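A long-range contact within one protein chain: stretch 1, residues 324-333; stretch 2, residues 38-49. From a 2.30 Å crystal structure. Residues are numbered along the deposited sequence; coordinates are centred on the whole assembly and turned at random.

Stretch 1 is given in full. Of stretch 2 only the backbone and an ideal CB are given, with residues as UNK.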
# COMPACT_ATOMS: atom_id res chain seq x y z
N GLU A 324 42.45 12.38 -11.16
CA GLU A 324 41.87 13.20 -12.22
C GLU A 324 40.38 12.91 -12.33
O GLU A 324 39.60 13.78 -12.69
CB GLU A 324 42.54 12.89 -13.56
CG GLU A 324 41.83 13.54 -14.74
CD GLU A 324 42.00 15.04 -14.78
OE1 GLU A 324 42.23 15.66 -13.71
OE2 GLU A 324 41.89 15.63 -15.87
N GLY A 325 40.00 11.67 -12.03
CA GLY A 325 38.61 11.29 -12.09
C GLY A 325 37.80 11.98 -11.01
O GLY A 325 36.65 12.35 -11.24
N HIS A 326 38.39 12.16 -9.83
CA HIS A 326 37.65 12.82 -8.76
C HIS A 326 37.48 14.31 -9.05
O HIS A 326 36.54 14.93 -8.55
CB HIS A 326 38.36 12.66 -7.41
CG HIS A 326 37.97 11.41 -6.67
ND1 HIS A 326 37.81 11.40 -5.29
CD2 HIS A 326 37.76 10.16 -7.09
CE1 HIS A 326 37.52 10.17 -4.91
NE2 HIS A 326 37.48 9.39 -5.98
N ARG A 327 38.38 14.87 -9.85
CA ARG A 327 38.28 16.28 -10.22
C ARG A 327 37.07 16.45 -11.14
O ARG A 327 36.19 17.27 -10.89
CB ARG A 327 39.56 16.72 -10.93
CG ARG A 327 39.55 18.16 -11.37
CD ARG A 327 40.80 18.52 -12.13
NE ARG A 327 40.45 19.18 -13.38
CZ ARG A 327 40.01 18.54 -14.46
NH1 ARG A 327 39.89 17.22 -14.44
NH2 ARG A 327 39.67 19.22 -15.55
N LEU A 328 37.04 15.64 -12.20
CA LEU A 328 35.94 15.67 -13.15
C LEU A 328 34.58 15.56 -12.50
O LEU A 328 33.62 16.22 -12.91
CB LEU A 328 36.07 14.51 -14.14
CG LEU A 328 37.09 14.64 -15.25
CD1 LEU A 328 37.20 13.32 -15.97
CD2 LEU A 328 36.68 15.75 -16.20
N LEU A 329 34.50 14.73 -11.48
CA LEU A 329 33.24 14.51 -10.77
C LEU A 329 32.88 15.65 -9.84
O LEU A 329 31.72 16.03 -9.74
CB LEU A 329 33.32 13.21 -9.98
CG LEU A 329 32.00 12.77 -9.35
CD1 LEU A 329 30.93 12.63 -10.43
CD2 LEU A 329 32.21 11.46 -8.63
N GLU A 330 33.88 16.20 -9.16
CA GLU A 330 33.63 17.29 -8.24
C GLU A 330 33.12 18.55 -8.92
O GLU A 330 32.39 19.33 -8.30
CB GLU A 330 34.90 17.61 -7.45
CG GLU A 330 35.23 16.57 -6.40
CD GLU A 330 36.29 17.07 -5.44
OE1 GLU A 330 37.42 17.36 -5.89
OE2 GLU A 330 35.98 17.17 -4.23
N GLU A 331 33.49 18.75 -10.18
CA GLU A 331 33.06 19.93 -10.91
C GLU A 331 31.72 19.76 -11.65
O GLU A 331 31.28 20.66 -12.36
CB GLU A 331 34.15 20.36 -11.90
CG GLU A 331 34.29 19.49 -13.14
CD GLU A 331 35.46 19.91 -14.04
OE1 GLU A 331 35.47 19.54 -15.24
OE2 GLU A 331 36.38 20.60 -13.54
N ARG A 332 31.08 18.60 -11.46
CA ARG A 332 29.80 18.28 -12.09
C ARG A 332 29.70 18.76 -13.54
O ARG A 332 28.65 19.24 -13.97
CB ARG A 332 28.63 18.87 -11.29
CG ARG A 332 28.10 18.01 -10.13
CD ARG A 332 28.75 18.34 -8.79
NE ARG A 332 28.17 17.56 -7.69
CZ ARG A 332 28.60 17.59 -6.43
NH1 ARG A 332 28.00 16.85 -5.51
NH2 ARG A 332 29.63 18.36 -6.10
N ARG A 333 30.77 18.60 -14.30
CA ARG A 333 30.77 19.03 -15.69
C ARG A 333 30.39 17.90 -16.64
O ARG A 333 29.57 18.07 -17.53
CB ARG A 333 32.13 19.61 -16.06
CG ARG A 333 32.20 20.22 -17.45
CD ARG A 333 33.47 21.04 -17.65
NE ARG A 333 34.69 20.23 -17.70
CZ ARG A 333 34.99 19.37 -18.67
NH1 ARG A 333 34.14 19.18 -19.67
NH2 ARG A 333 36.14 18.70 -18.64
N UNK A 38 33.21 2.30 -11.22
CA UNK A 38 32.53 3.55 -11.47
C UNK A 38 32.73 4.45 -10.27
O UNK A 38 32.76 3.99 -9.13
CB UNK A 38 31.04 3.33 -11.76
N UNK A 39 32.86 5.75 -10.53
CA UNK A 39 33.08 6.75 -9.50
C UNK A 39 31.78 7.34 -8.96
O UNK A 39 30.90 7.71 -9.73
CB UNK A 39 33.96 7.87 -10.05
N UNK A 40 31.67 7.44 -7.64
CA UNK A 40 30.49 8.03 -7.01
C UNK A 40 30.87 9.18 -6.08
O UNK A 40 32.00 9.24 -5.58
CB UNK A 40 29.72 6.96 -6.23
N UNK A 41 29.95 10.10 -5.84
CA UNK A 41 30.25 11.25 -4.99
C UNK A 41 30.63 10.81 -3.58
O UNK A 41 31.32 11.53 -2.85
CB UNK A 41 29.05 12.20 -4.94
N UNK A 42 30.19 9.61 -3.23
CA UNK A 42 30.50 9.02 -1.94
C UNK A 42 32.01 8.82 -1.79
O UNK A 42 32.57 9.04 -0.70
CB UNK A 42 29.76 7.69 -1.77
N UNK A 43 32.67 8.40 -2.86
CA UNK A 43 34.11 8.20 -2.80
C UNK A 43 34.78 9.52 -2.45
O UNK A 43 35.82 9.54 -1.80
CB UNK A 43 34.65 7.65 -4.12
N UNK A 44 34.19 10.64 -2.88
CA UNK A 44 34.77 11.95 -2.61
C UNK A 44 34.64 12.34 -1.15
O UNK A 44 35.58 12.87 -0.55
CB UNK A 44 34.11 13.01 -3.49
N UNK A 45 33.47 12.08 -0.56
CA UNK A 45 33.26 12.40 0.84
C UNK A 45 34.24 11.60 1.71
O UNK A 45 34.77 12.12 2.69
CB UNK A 45 31.81 12.11 1.24
N UNK A 46 34.50 10.35 1.33
CA UNK A 46 35.43 9.54 2.10
C UNK A 46 36.83 10.09 1.91
O UNK A 46 37.61 10.13 2.87
CB UNK A 46 35.36 8.07 1.69
N UNK A 47 37.16 10.53 0.70
CA UNK A 47 38.48 11.08 0.44
C UNK A 47 38.73 12.36 1.24
O UNK A 47 39.78 12.52 1.86
CB UNK A 47 38.65 11.36 -1.06
N UNK A 48 37.77 13.27 1.23
CA UNK A 48 37.91 14.53 1.96
C UNK A 48 37.93 14.33 3.47
O UNK A 48 38.49 15.14 4.20
CB UNK A 48 36.77 15.48 1.58
N UNK A 49 37.31 13.25 3.93
CA UNK A 49 37.28 12.98 5.36
C UNK A 49 35.92 13.31 5.96
O UNK A 49 35.69 13.11 7.15
CB UNK A 49 38.38 13.78 6.07

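Position 38 lies out of reach of stretch 1, which therefore sets no preference. It is Ala 38.

Position 39 points its CA-to-CB bond toward stretch 1. The ideal CB is 4.2 Å from Leu 329 CD2, and Gly 325 leaves the helix surface bare beside it. A branched or long apolar side chain would suit. The residue is Leu 39. Its CD2 reaches Gly 325 O at 3.4 Å, in space that a CB on Gly 325 would contest.

Position 40 points away, so stretch 1 asks little of its side chain. It is Asn 40. Its backbone does the packing, with Leu 329 CD2 3.7 Å from Asn 40 C.

Position 41 points sideways, between Leu 329 and the guanidinium of Arg 332. A flat ring, or a long apolar chain, could use both. The residue is His 41. Leu 329 CD2 makes a CH-pi contact with one ring face, 4.2 Å from the centroid of the His 41 ring. The Arg 332 guanidinium stacks on the opposite face, with planes at 14°.

Position 42 points away and is unconstrained here. It is Leu 42.

Position 43 points toward His 326. A small or polar side chain would fit. It is Asp 43. Its OD2 accepts a hydrogen bond from Asn 40 N at 3.2 Å, within its own stretch.

Position 44 points toward stretch 1, among His 326, Leu 329 and Glu 330. The ideal CB is 4.4 Å from His 326 ND1, so a compact apolar side chain suits. The residue is Val 44. Its CG2 lies 3.6 Å from His 326 ND1, and its CG1 3.2 Å from Glu 330 OE2.

Position 45 points away and position 46 sideways without contact, so many residues would do; they are Trp 45 and Val 46.

Position 47 points toward His 326. An imidazole nitrogen and the Glu 330 carboxylate invite a long, basic donor. The residue is Arg 47. Its NE donates to His 326 ND1 at 2.8 Å, nearly straight at 171°. Its NH1 forms a salt bridge with Glu 330 OE2 at 2.9 Å.

Position 48 points sideways, but a long basic chain could still reach Glu 330. It is Lys 48, extended beyond chi1, with NZ in a salt bridge to Glu 330 OE2 at 3.2 Å.

Position 49 follows the helix with positive phi. A CB would jam against the preceding carbonyl O, so glycine suits. It is Gly 49.

Stretch 2 38-49: ALNHLDVWVRKG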
# COMPACT_ATOMS: atom_id res chain seq x y z
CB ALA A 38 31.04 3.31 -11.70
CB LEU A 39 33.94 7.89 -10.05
CG LEU A 39 35.46 7.83 -9.99
CD1 LEU A 39 36.02 6.54 -10.55
CD2 LEU A 39 36.02 9.04 -10.75
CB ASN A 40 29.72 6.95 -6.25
CG ASN A 40 28.93 6.05 -7.17
OD1 ASN A 40 29.29 4.90 -7.41
ND2 ASN A 40 27.85 6.59 -7.71
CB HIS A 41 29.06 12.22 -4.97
CG HIS A 41 28.85 12.92 -6.28
ND1 HIS A 41 29.71 13.90 -6.74
CD2 HIS A 41 27.91 12.76 -7.24
CE1 HIS A 41 29.31 14.31 -7.94
NE2 HIS A 41 28.22 13.63 -8.26
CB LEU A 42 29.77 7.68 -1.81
CG LEU A 42 30.03 6.85 -0.55
CD1 LEU A 42 29.86 7.71 0.70
CD2 LEU A 42 29.08 5.67 -0.54
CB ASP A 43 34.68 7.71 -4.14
CG ASP A 43 33.89 6.56 -4.76
OD1 ASP A 43 33.06 5.94 -4.07
OD2 ASP A 43 34.11 6.29 -5.96
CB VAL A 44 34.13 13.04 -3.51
CG1 VAL A 44 34.67 14.41 -3.14
CG2 VAL A 44 34.44 12.74 -4.97
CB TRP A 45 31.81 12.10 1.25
CG TRP A 45 30.81 12.88 0.44
CD1 TRP A 45 31.00 14.11 -0.11
CD2 TRP A 45 29.49 12.47 0.07
NE1 TRP A 45 29.89 14.50 -0.82
CE2 TRP A 45 28.94 13.51 -0.73
CE3 TRP A 45 28.71 11.33 0.32
CZ2 TRP A 45 27.65 13.44 -1.27
CZ3 TRP A 45 27.42 11.26 -0.22
CH2 TRP A 45 26.91 12.31 -1.01
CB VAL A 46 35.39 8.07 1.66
CG1 VAL A 46 36.45 7.27 2.41
CG2 VAL A 46 34.01 7.49 1.95
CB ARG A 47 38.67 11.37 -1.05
CG ARG A 47 39.90 12.24 -1.33
CD ARG A 47 40.18 12.48 -2.80
NE ARG A 47 39.10 13.14 -3.54
CZ ARG A 47 38.77 14.43 -3.45
NH1 ARG A 47 37.78 14.90 -4.18
NH2 ARG A 47 39.43 15.24 -2.63
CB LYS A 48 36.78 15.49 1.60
CG LYS A 48 36.90 16.09 0.22
CD LYS A 48 35.76 17.05 -0.04
CE LYS A 48 36.03 17.87 -1.29
NZ LYS A 48 34.89 18.76 -1.63
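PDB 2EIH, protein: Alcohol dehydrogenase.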